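Local atomic coordinates of chorismate mutase and shikimate 5-dehydrogenase fusion protein (Clostridium acetobutylicum, PDB entry 3FBT), a protein that probably catalyses the reversible NADPH-dependent reduction of 3-dehydroshikimate to shikimate through this dehydrogenase part of a longer fusion with chorismate mutase. Residues Tyr150-Asn155 against Lys167-Asp172; Thr5-Leu10 against Lys55-Gly60; Lys188-Lys193 against Asp212-Pro217. All coordinates share one frame; numbering follows the deposited sequence.

Overall arrangement
The three contacts fall in the two domains of a shikimate dehydrogenase. Contact 2 belongs to the mixed sheet of the substrate-binding domain, beside the second subunit; contacts 1 and 3 belong to the Rossmann-type NADP(H)-binding domain. Contacts 1 and 2 lie on opposite sides of the chain's centre, their centres 41 Å apart. Contact 1 sits at one margin of the parallel sheet and contact 3 in loops that follow strands 181-184 and 209-212; their centres are 20 Å apart and their nearest atoms about 5 Å. Contact 3 holds L213, predicted to bind NADP(+), and Y215, predicted to bind shikimate, while Y171 of contact 1 approaches G129 of the predicted nucleotide loop.

Contact 1 (Tyr150-Asn155 against Lys167-Asp172); sequences YVVTRN and KVISYD. With SO4 (sulfate ion), chain E.
V152 and I169 form the apolar centre, crossing obliquely on one face of a parallel strand pair, with V152 CG2 4.1 Å from I169 CG1. With CG1 anti to its backbone N, V152 lays that methyl squarely over the Y171 ring, 3.7 Å from the centroid, a CH-pi contact. Beside them Y150 and K167 run alongside each other, K167 CD reaching 3.4 Å from Y150 CE1, while K167 NZ forms a salt bridge with D148. V151 and V168 occupy the other face; beta-branched residues suit such extended backbone. Three backbone hydrogen bonds of 3.0 Å join the strands: V151 N to K167 O, its donor above the carbonyl plane, and I169 N to V151 O and T153 N to I169 O, nearly along C=O. At the polar edge a water links T153 O to Y171 N, and a sulfate, probably from the crystallisation liquor, accepts from T153 OG1 at O4 (2.7 Å) and from R154 N, NE and NH2. S130, predicted to bind NADP(+), is also hydrogen-bonded to it, placing the ion beside the predicted nucleotide site of this Rossmann-type domain. Helix 156-162, the beta-alpha-beta crossover, packs on V151 and V168, while strand 124-128 flanks strand 148-153 on its other side.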
loop_
_atom_site.group_PDB
_atom_site.type_symbol
_atom_site.label_atom_id
_atom_site.label_comp_id
_atom_site.label_asym_id
_atom_site.label_seq_id
_atom_site.Cartn_x
_atom_site.Cartn_y
_atom_site.Cartn_z
ATOM N N TYR A 150 38.556 -3.813 -16.676
ATOM C CA TYR A 150 39.176 -4.232 -15.479
ATOM C C TYR A 150 38.169 -4.119 -14.342
ATOM O O TYR A 150 37.436 -3.167 -14.296
ATOM C CB TYR A 150 40.412 -3.360 -15.180
ATOM C CG TYR A 150 41.529 -3.677 -16.155
ATOM C CD1 TYR A 150 42.499 -4.638 -15.848
ATOM C CD2 TYR A 150 41.591 -3.041 -17.402
ATOM C CE1 TYR A 150 43.528 -4.946 -16.768
ATOM C CE2 TYR A 150 42.596 -3.333 -18.332
ATOM C CZ TYR A 150 43.566 -4.272 -18.013
ATOM O OH TYR A 150 44.543 -4.553 -18.940
ATOM N N VAL A 151 38.228 -5.058 -13.403
ATOM C CA VAL A 151 37.489 -4.969 -12.162
ATOM C C VAL A 151 38.478 -4.877 -11.054
ATOM O O VAL A 151 39.340 -5.732 -10.937
ATOM C CB VAL A 151 36.656 -6.235 -11.981
ATOM C CG1 VAL A 151 35.943 -6.246 -10.626
ATOM C CG2 VAL A 151 35.653 -6.393 -13.205
ATOM N N VAL A 152 38.399 -3.830 -10.247
ATOM C CA VAL A 152 39.410 -3.630 -9.246
ATOM C C VAL A 152 38.819 -3.840 -7.856
ATOM O O VAL A 152 37.835 -3.227 -7.521
ATOM C CB VAL A 152 39.981 -2.203 -9.274
ATOM C CG1 VAL A 152 41.256 -2.134 -8.413
ATOM C CG2 VAL A 152 40.215 -1.712 -10.753
ATOM N N THR A 153 39.464 -4.686 -7.051
ATOM C CA THR A 153 38.898 -5.175 -5.799
ATOM C C THR A 153 39.887 -5.114 -4.600
ATOM O O THR A 153 41.136 -5.135 -4.752
ATOM C CB THR A 153 38.445 -6.679 -6.002
ATOM O OG1 THR A 153 37.967 -7.245 -4.770
ATOM C CG2 THR A 153 39.603 -7.505 -6.439
ATOM N N ARG A 154 39.333 -5.133 -3.408
ATOM C CA ARG A 154 40.186 -5.270 -2.219
ATOM C C ARG A 154 40.546 -6.716 -2.001
ATOM O O ARG A 154 41.460 -7.027 -1.251
ATOM C CB ARG A 154 39.477 -4.739 -1.006
ATOM C CG ARG A 154 39.642 -3.299 -0.879
ATOM C CD ARG A 154 38.600 -2.775 0.029
ATOM N NE ARG A 154 37.350 -3.498 -0.163
ATOM C CZ ARG A 154 36.351 -3.466 0.723
ATOM N NH1 ARG A 154 36.498 -2.753 1.844
ATOM N NH2 ARG A 154 35.221 -4.125 0.502
ATOM N N ASN A 155 39.821 -7.588 -2.669
ATOM C CA ASN A 155 40.020 -9.030 -2.563
ATOM C C ASN A 155 40.124 -9.763 -3.872
ATOM O O ASN A 155 39.176 -10.423 -4.302
ATOM C CB ASN A 155 38.838 -9.649 -1.806
ATOM C CG ASN A 155 39.205 -10.950 -1.146
ATOM O OD1 ASN A 155 39.740 -11.892 -1.783
ATOM N ND2 ASN A 155 38.912 -11.034 0.138
ATOM N N LYS A 167 39.351 -9.213 -16.412
ATOM C CA LYS A 167 40.637 -8.986 -15.751
ATOM C C LYS A 167 40.434 -8.352 -14.398
ATOM O O LYS A 167 40.144 -7.129 -14.322
ATOM C CB LYS A 167 41.499 -8.033 -16.587
ATOM C CG LYS A 167 41.929 -8.622 -17.946
ATOM C CD LYS A 167 42.535 -7.504 -18.857
ATOM C CE LYS A 167 43.541 -8.049 -19.899
ATOM N NZ LYS A 167 42.804 -8.553 -21.094
ATOM N N VAL A 168 40.593 -9.152 -13.334
ATOM C CA VAL A 168 40.509 -8.679 -11.935
ATOM C C VAL A 168 41.879 -8.275 -11.327
ATOM O O VAL A 168 42.879 -9.011 -11.439
ATOM C CB VAL A 168 39.845 -9.788 -11.016
ATOM C CG1 VAL A 168 39.920 -9.407 -9.546
ATOM C CG2 VAL A 168 38.420 -9.999 -11.426
ATOM N N ILE A 169 41.943 -7.144 -10.655
ATOM C CA ILE A 169 43.238 -6.674 -10.215
ATOM C C ILE A 169 43.103 -6.006 -8.866
ATOM O O ILE A 169 41.971 -5.657 -8.444
ATOM C CB ILE A 169 43.915 -5.732 -11.292
ATOM C CG1 ILE A 169 43.161 -4.428 -11.438
ATOM C CG2 ILE A 169 44.036 -6.506 -12.615
ATOM C CD1 ILE A 169 43.846 -3.366 -12.452
ATOM N N SER A 170 44.237 -5.816 -8.197
ATOM C CA SER A 170 44.259 -5.081 -6.930
ATOM C C SER A 170 44.409 -3.596 -7.098
ATOM O O SER A 170 44.776 -3.086 -8.188
ATOM C CB SER A 170 45.434 -5.572 -6.058
ATOM O OG SER A 170 46.679 -5.348 -6.709
ATOM N N TYR A 171 44.147 -2.865 -6.019
ATOM C CA TYR A 171 44.274 -1.452 -6.122
ATOM C C TYR A 171 45.738 -1.098 -6.430
ATOM O O TYR A 171 46.039 -0.121 -7.182
ATOM C CB TYR A 171 43.719 -0.740 -4.893
ATOM C CG TYR A 171 42.197 -0.569 -4.987
ATOM C CD1 TYR A 171 41.646 0.564 -5.525
ATOM C CD2 TYR A 171 41.324 -1.594 -4.594
ATOM C CE1 TYR A 171 40.288 0.705 -5.654
ATOM C CE2 TYR A 171 39.953 -1.447 -4.714
ATOM C CZ TYR A 171 39.433 -0.294 -5.223
ATOM O OH TYR A 171 38.062 -0.169 -5.386
ATOM N N ASP A 172 46.644 -1.907 -5.899
ATOM C CA ASP A 172 48.048 -1.717 -6.215
ATOM C C ASP A 172 48.341 -1.831 -7.681
ATOM O O ASP A 172 49.047 -1.023 -8.208
ATOM C CB ASP A 172 48.910 -2.751 -5.511
ATOM C CG ASP A 172 48.858 -2.612 -4.064
ATOM O OD1 ASP A 172 48.928 -1.463 -3.546
ATOM O OD2 ASP A 172 48.701 -3.681 -3.422
HETATM S S SO4 E . 35.602 -5.002 -3.202
HETATM O O1 SO4 E . 36.854 -4.197 -3.148
HETATM O O2 SO4 E . 35.498 -5.385 -1.791
HETATM O O3 SO4 E . 34.415 -4.193 -3.532
HETATM O O4 SO4 E . 35.599 -6.122 -4.131
HETATM O O HOH W 1 43.508 -4.193 -3.616
#

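Contact 2 (Thr5-Leu10 against Lys55-Gly60)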
loop_
_atom_site.group_PDB
_atom_site.type_symbol
_atom_site.label_atom_id
_atom_site.label_comp_id
_atom_site.label_asym_id
_atom_site.label_seq_id
_atom_site.Cartn_x
_atom_site.Cartn_y
_atom_site.Cartn_z
ATOM N N THR A 5 -5.884 3.119 -4.679
ATOM C CA THR A 5 -4.644 3.785 -5.099
ATOM C C THR A 5 -3.638 2.660 -5.376
ATOM O O THR A 5 -3.516 1.763 -4.604
ATOM C CB THR A 5 -4.111 4.739 -3.999
ATOM O OG1 THR A 5 -5.097 5.731 -3.763
ATOM C CG2 THR A 5 -2.798 5.472 -4.418
ATOM N N SER A 6 -2.999 2.654 -6.516
ATOM C CA SER A 6 -1.967 1.675 -6.798
ATOM C C SER A 6 -0.804 1.804 -5.799
ATOM O O SER A 6 -0.352 2.885 -5.576
ATOM C CB SER A 6 -1.436 1.928 -8.195
ATOM O OG SER A 6 -2.323 1.346 -9.118
ATOM N N ILE A 7 -0.369 0.684 -5.201
ATOM C CA ILE A 7 0.706 0.682 -4.226
ATOM C C ILE A 7 2.033 0.205 -4.893
ATOM O O ILE A 7 2.113 -0.898 -5.399
ATOM C CB ILE A 7 0.348 -0.267 -3.043
ATOM C CG1 ILE A 7 -0.975 0.152 -2.359
ATOM C CG2 ILE A 7 1.530 -0.344 -2.043
ATOM C CD1 ILE A 7 -1.572 -0.942 -1.561
ATOM N N TYR A 8 3.084 1.005 -4.857
ATOM C CA TYR A 8 4.377 0.593 -5.454
ATOM C C TYR A 8 5.345 0.798 -4.286
ATOM O O TYR A 8 4.929 1.321 -3.232
ATOM C CB TYR A 8 4.782 1.554 -6.562
ATOM C CG TYR A 8 3.785 1.724 -7.686
ATOM C CD1 TYR A 8 3.925 1.019 -8.872
ATOM C CD2 TYR A 8 2.747 2.656 -7.603
ATOM C CE1 TYR A 8 3.090 1.209 -9.905
ATOM C CE2 TYR A 8 1.884 2.832 -8.643
ATOM C CZ TYR A 8 2.061 2.086 -9.793
ATOM O OH TYR A 8 1.236 2.252 -10.866
ATOM N N GLY A 9 6.598 0.373 -4.425
ATOM C CA GLY A 9 7.521 0.498 -3.321
ATOM C C GLY A 9 8.863 -0.113 -3.576
ATOM O O GLY A 9 9.148 -0.601 -4.691
ATOM N N LEU A 10 9.664 -0.184 -2.528
ATOM C CA LEU A 10 11.001 -0.822 -2.590
ATOM C C LEU A 10 10.997 -1.818 -1.439
ATOM O O LEU A 10 10.665 -1.484 -0.281
ATOM C CB LEU A 10 12.116 0.204 -2.295
ATOM C CG LEU A 10 13.584 -0.302 -2.071
ATOM C CD1 LEU A 10 14.102 -1.037 -3.339
ATOM C CD2 LEU A 10 14.609 0.889 -1.710
ATOM N N LYS A 55 1.335 -9.924 -4.195
ATOM C CA LYS A 55 0.678 -10.356 -5.400
ATOM C C LYS A 55 -0.865 -10.374 -5.109
ATOM O O LYS A 55 -1.674 -9.906 -5.908
ATOM C CB LYS A 55 1.238 -11.735 -5.772
ATOM C CG LYS A 55 1.143 -12.061 -7.251
ATOM C CD LYS A 55 1.970 -13.334 -7.608
ATOM C CE LYS A 55 2.060 -14.312 -6.444
ATOM N NZ LYS A 55 2.874 -15.537 -6.810
ATOM N N ILE A 56 -1.233 -10.832 -3.924
ATOM C CA ILE A 56 -2.661 -10.868 -3.501
ATOM C C ILE A 56 -3.363 -9.517 -3.385
ATOM O O ILE A 56 -4.463 -9.337 -3.854
ATOM C CB ILE A 56 -2.870 -11.711 -2.249
ATOM C CG1 ILE A 56 -2.559 -13.193 -2.549
ATOM C CG2 ILE A 56 -4.302 -11.613 -1.809
ATOM C CD1 ILE A 56 -2.228 -13.987 -1.274
ATOM N N ILE A 57 -2.716 -8.527 -2.839
ATOM C CA ILE A 57 -3.334 -7.201 -2.854
ATOM C C ILE A 57 -3.114 -6.437 -4.147
ATOM O O ILE A 57 -3.428 -5.288 -4.220
ATOM C CB ILE A 57 -2.865 -6.389 -1.676
ATOM C CG1 ILE A 57 -1.410 -5.943 -1.836
ATOM C CG2 ILE A 57 -3.007 -7.228 -0.405
ATOM C CD1 ILE A 57 -0.954 -5.170 -0.648
ATOM N N LYS A 58 -2.616 -7.080 -5.189
ATOM C CA LYS A 58 -2.451 -6.413 -6.501
ATOM C C LYS A 58 -1.475 -5.241 -6.485
ATOM O O LYS A 58 -1.756 -4.200 -7.052
ATOM C CB LYS A 58 -3.812 -5.908 -7.001
ATOM C CG LYS A 58 -4.876 -6.979 -6.825
ATOM C CD LYS A 58 -4.945 -7.731 -8.138
ATOM C CE LYS A 58 -5.790 -6.908 -9.075
ATOM N NZ LYS A 58 -7.201 -6.958 -8.589
ATOM N N CYS A 59 -0.399 -5.375 -5.738
ATOM C CA CYS A 59 0.712 -4.402 -5.804
ATOM C C CYS A 59 0.953 -3.871 -7.201
ATOM O O CYS A 59 1.057 -4.647 -8.163
ATOM C CB CYS A 59 1.971 -5.128 -5.340
ATOM S SG CYS A 59 3.367 -4.075 -5.267
ATOM N N GLY A 60 1.087 -2.570 -7.370
ATOM C CA GLY A 60 1.385 -2.047 -8.728
ATOM C C GLY A 60 2.791 -2.409 -9.297
ATOM O O GLY A 60 3.029 -2.312 -10.524
HETATM O O HOH W 2 -1.920 -1.606 -5.491
#
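The Y8 ring carries G60 on one face: G60 CA stands 4.2 Å from the ring centroid, 28° off the normal, in a CH-pi contact. Y8 CG lies anti to its carbonyl carbon (chi1 -57°), and ring atom CD1 comes 3.6 Å from G60 C. A CB on residue 60 would run into this ring, so glycine suits the place. F28 meets the same tyrosine ring obliquely, and Y8 OH is hydrogen-bonded to N252. Beside the ring, G60 N donates to I7 O at 2.8 Å. That bond is bent, 139° at the hydrogen, and the donor approaches from above the carbonyl plane. Water 2 makes a second link, donating to K58 O and accepting from I7 N. The apolar side is light, with I7 CD1 and I57 CD1 meeting tip to tip at 4.4 Å; I57 also packs on F40 of the second subunit. K58, with positive phi, is the C-prime residue of a Schellman motif ending helix 47-56, and it turns the chain toward strand 61-64, the neighbour of strand 6-12 in the mixed sheet of the substrate-binding domain. Backbone groups and one water therefore carry the polar link, and G60 lets the chain lie close over the ring.

Contact 3 (Lys188-Lys193 against Asp212-Pro217)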
loop_
_atom_site.group_PDB
_atom_site.type_symbol
_atom_site.label_atom_id
_atom_site.label_comp_id
_atom_site.label_asym_id
_atom_site.label_seq_id
_atom_site.Cartn_x
_atom_site.Cartn_y
_atom_site.Cartn_z
ATOM N N LYS A 188 32.768 4.150 -1.035
ATOM C CA LYS A 188 33.631 5.280 -0.653
ATOM C C LYS A 188 33.211 6.501 -1.405
ATOM O O LYS A 188 33.049 6.464 -2.621
ATOM C CB LYS A 188 35.087 4.990 -0.974
ATOM C CG LYS A 188 35.489 3.589 -0.675
ATOM C CD LYS A 188 36.902 3.600 -0.244
ATOM C CE LYS A 188 37.232 2.336 0.566
ATOM N NZ LYS A 188 38.720 2.383 0.622
ATOM N N GLY A 189 33.010 7.574 -0.685
ATOM C CA GLY A 189 32.534 8.820 -1.283
ATOM C C GLY A 189 31.119 9.219 -0.840
ATOM O O GLY A 189 30.729 10.400 -0.991
ATOM N N MET A 190 30.337 8.242 -0.364
ATOM C CA MET A 190 28.961 8.503 0.152
ATOM C C MET A 190 28.871 8.226 1.615
ATOM O O MET A 190 29.615 7.396 2.120
ATOM C CB MET A 190 27.884 7.703 -0.596
ATOM C CG MET A 190 27.746 6.188 -0.374
ATOM S SD MET A 190 26.191 5.520 -1.198
ATOM C CE MET A 190 25.073 6.750 -0.763
ATOM N N TYR A 191 27.946 8.904 2.305
ATOM C CA TYR A 191 27.790 8.716 3.743
ATOM C C TYR A 191 27.821 7.214 4.068
ATOM O O TYR A 191 27.227 6.435 3.332
ATOM C CB TYR A 191 26.500 9.323 4.213
ATOM C CG TYR A 191 26.298 9.132 5.694
ATOM C CD1 TYR A 191 26.898 10.000 6.624
ATOM C CD2 TYR A 191 25.570 8.032 6.167
ATOM C CE1 TYR A 191 26.736 9.811 7.978
ATOM C CE2 TYR A 191 25.391 7.831 7.502
ATOM C CZ TYR A 191 25.979 8.721 8.405
ATOM O OH TYR A 191 25.774 8.491 9.739
ATOM N N PRO A 192 28.495 6.795 5.163
ATOM C CA PRO A 192 29.261 7.584 6.148
ATOM C C PRO A 192 30.726 7.570 5.787
ATOM O O PRO A 192 31.561 7.687 6.679
ATOM C CB PRO A 192 29.086 6.787 7.435
ATOM C CG PRO A 192 29.095 5.392 6.967
ATOM C CD PRO A 192 28.482 5.374 5.548
ATOM N N LYS A 193 31.043 7.405 4.496
ATOM C CA LYS A 193 32.430 7.368 4.062
ATOM C C LYS A 193 32.734 8.510 3.122
ATOM O O LYS A 193 33.551 8.364 2.218
ATOM C CB LYS A 193 32.737 6.035 3.355
ATOM C CG LYS A 193 32.439 4.796 4.180
ATOM C CD LYS A 193 32.764 3.530 3.379
ATOM C CE LYS A 193 32.014 2.279 3.872
ATOM N NZ LYS A 193 32.588 1.752 5.158
ATOM N N ASP A 212 30.999 8.283 -11.231
ATOM C CA ASP A 212 30.644 7.774 -9.905
ATOM C C ASP A 212 29.147 7.428 -9.844
ATOM O O ASP A 212 28.311 8.223 -10.222
ATOM C CB ASP A 212 30.920 8.812 -8.838
ATOM C CG ASP A 212 31.133 8.176 -7.463
ATOM O OD1 ASP A 212 30.588 7.075 -7.248
ATOM O OD2 ASP A 212 31.899 8.745 -6.615
ATOM N N LEU A 213 28.791 6.252 -9.363
ATOM C CA LEU A 213 27.357 5.913 -9.245
ATOM C C LEU A 213 26.725 6.551 -8.011
ATOM O O LEU A 213 25.510 6.540 -7.861
ATOM C CB LEU A 213 27.111 4.406 -9.202
ATOM C CG LEU A 213 26.904 3.576 -10.437
ATOM C CD1 LEU A 213 28.085 3.758 -11.397
ATOM C CD2 LEU A 213 26.844 2.209 -9.886
ATOM N N ILE A 214 27.547 7.090 -7.125
ATOM C CA ILE A 214 27.094 7.978 -6.077
ATOM C C ILE A 214 26.568 9.318 -6.614
ATOM O O ILE A 214 27.197 9.934 -7.511
ATOM C CB ILE A 214 28.267 8.272 -5.179
ATOM C CG1 ILE A 214 28.774 6.928 -4.592
ATOM C CG2 ILE A 214 27.876 9.389 -4.113
ATOM C CD1 ILE A 214 30.173 7.020 -3.933
ATOM N N TYR A 215 25.434 9.784 -6.055
ATOM C CA TYR A 215 24.761 11.048 -6.493
ATOM C C TYR A 215 24.582 11.983 -5.304
ATOM O O TYR A 215 24.137 13.126 -5.439
ATOM C CB TYR A 215 23.340 10.781 -7.093
ATOM C CG TYR A 215 22.453 9.935 -6.193
ATOM C CD1 TYR A 215 21.751 10.494 -5.107
ATOM C CD2 TYR A 215 22.372 8.579 -6.391
ATOM C CE1 TYR A 215 20.964 9.673 -4.248
ATOM C CE2 TYR A 215 21.624 7.781 -5.576
ATOM C CZ TYR A 215 20.922 8.322 -4.526
ATOM O OH TYR A 215 20.226 7.437 -3.770
ATOM N N ASN A 216 24.835 11.489 -4.107
ATOM C CA ASN A 216 24.846 12.385 -2.976
ATOM C C ASN A 216 26.004 11.952 -2.146
ATOM O O ASN A 216 25.966 10.835 -1.621
ATOM C CB ASN A 216 23.580 12.208 -2.154
ATOM C CG ASN A 216 23.531 13.150 -0.977
ATOM O OD1 ASN A 216 24.313 14.107 -0.899
ATOM N ND2 ASN A 216 22.616 12.890 -0.044
ATOM N N PRO A 217 27.042 12.807 -2.033
ATOM C CA PRO A 217 27.106 14.195 -2.544
ATOM C C PRO A 217 27.205 14.304 -4.049
ATOM O O PRO A 217 27.566 13.305 -4.725
ATOM C CB PRO A 217 28.364 14.784 -1.860
ATOM C CG PRO A 217 29.148 13.586 -1.379
ATOM C CD PRO A 217 28.179 12.470 -1.160
#
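I214 pushes its CD1 methyl over the backbone of K188-M190, reaching 3.2 Å from K188 O and 3.8 Å from M190 N. Its CG1 is anti to its own carbonyl carbon (chi1 -60°) and the chain continues nearly extended (chi2 166°), so the delta methyl leads while I214 CG2 meets M190 CB at 3.9 Å. M190 CG takes the crowded position between its backbone N and carbonyl carbon (chi1 73°), and it is the root of the side chain, not the sulfur, that touches the isoleucine. The same M190 CB also stands 3.8 Å from N216 O.

G189 lets the isoleucine come so close. A CB here would point toward the other loop, tight against I214 CD1, and with its positive phi it would also jam against the preceding carbonyl oxygen; glycine meets both demands. The P217 ring, which follows a cis peptide bond, presents CD to G189 O at 3.3 Å.

D212 OD1 accepts from I214 N at 3.0 Å, an Asx turn that ties I214 N back to the aspartate; the same oxygen takes a bond from N184, and OD2 is hydrogen-bonded to T220 OG1. These several bonds would favour the charged form of the buried carboxylate. In the other loop, G189 N donates to K193 O and K193 N to M190 O.

The loops follow strands 181-184 and 209-212 of the parallel sheet in the NADP-binding domain, and I214 sits between L213, predicted to bind NADP(+), and Y215, predicted to bind shikimate. Across the contact the touches are van der Waals, methyl and ring carbons against carbon and against carbonyl oxygens, so the two loops meet by shape, while the hydrogen bonds described lie within each loop or run to its surroundings.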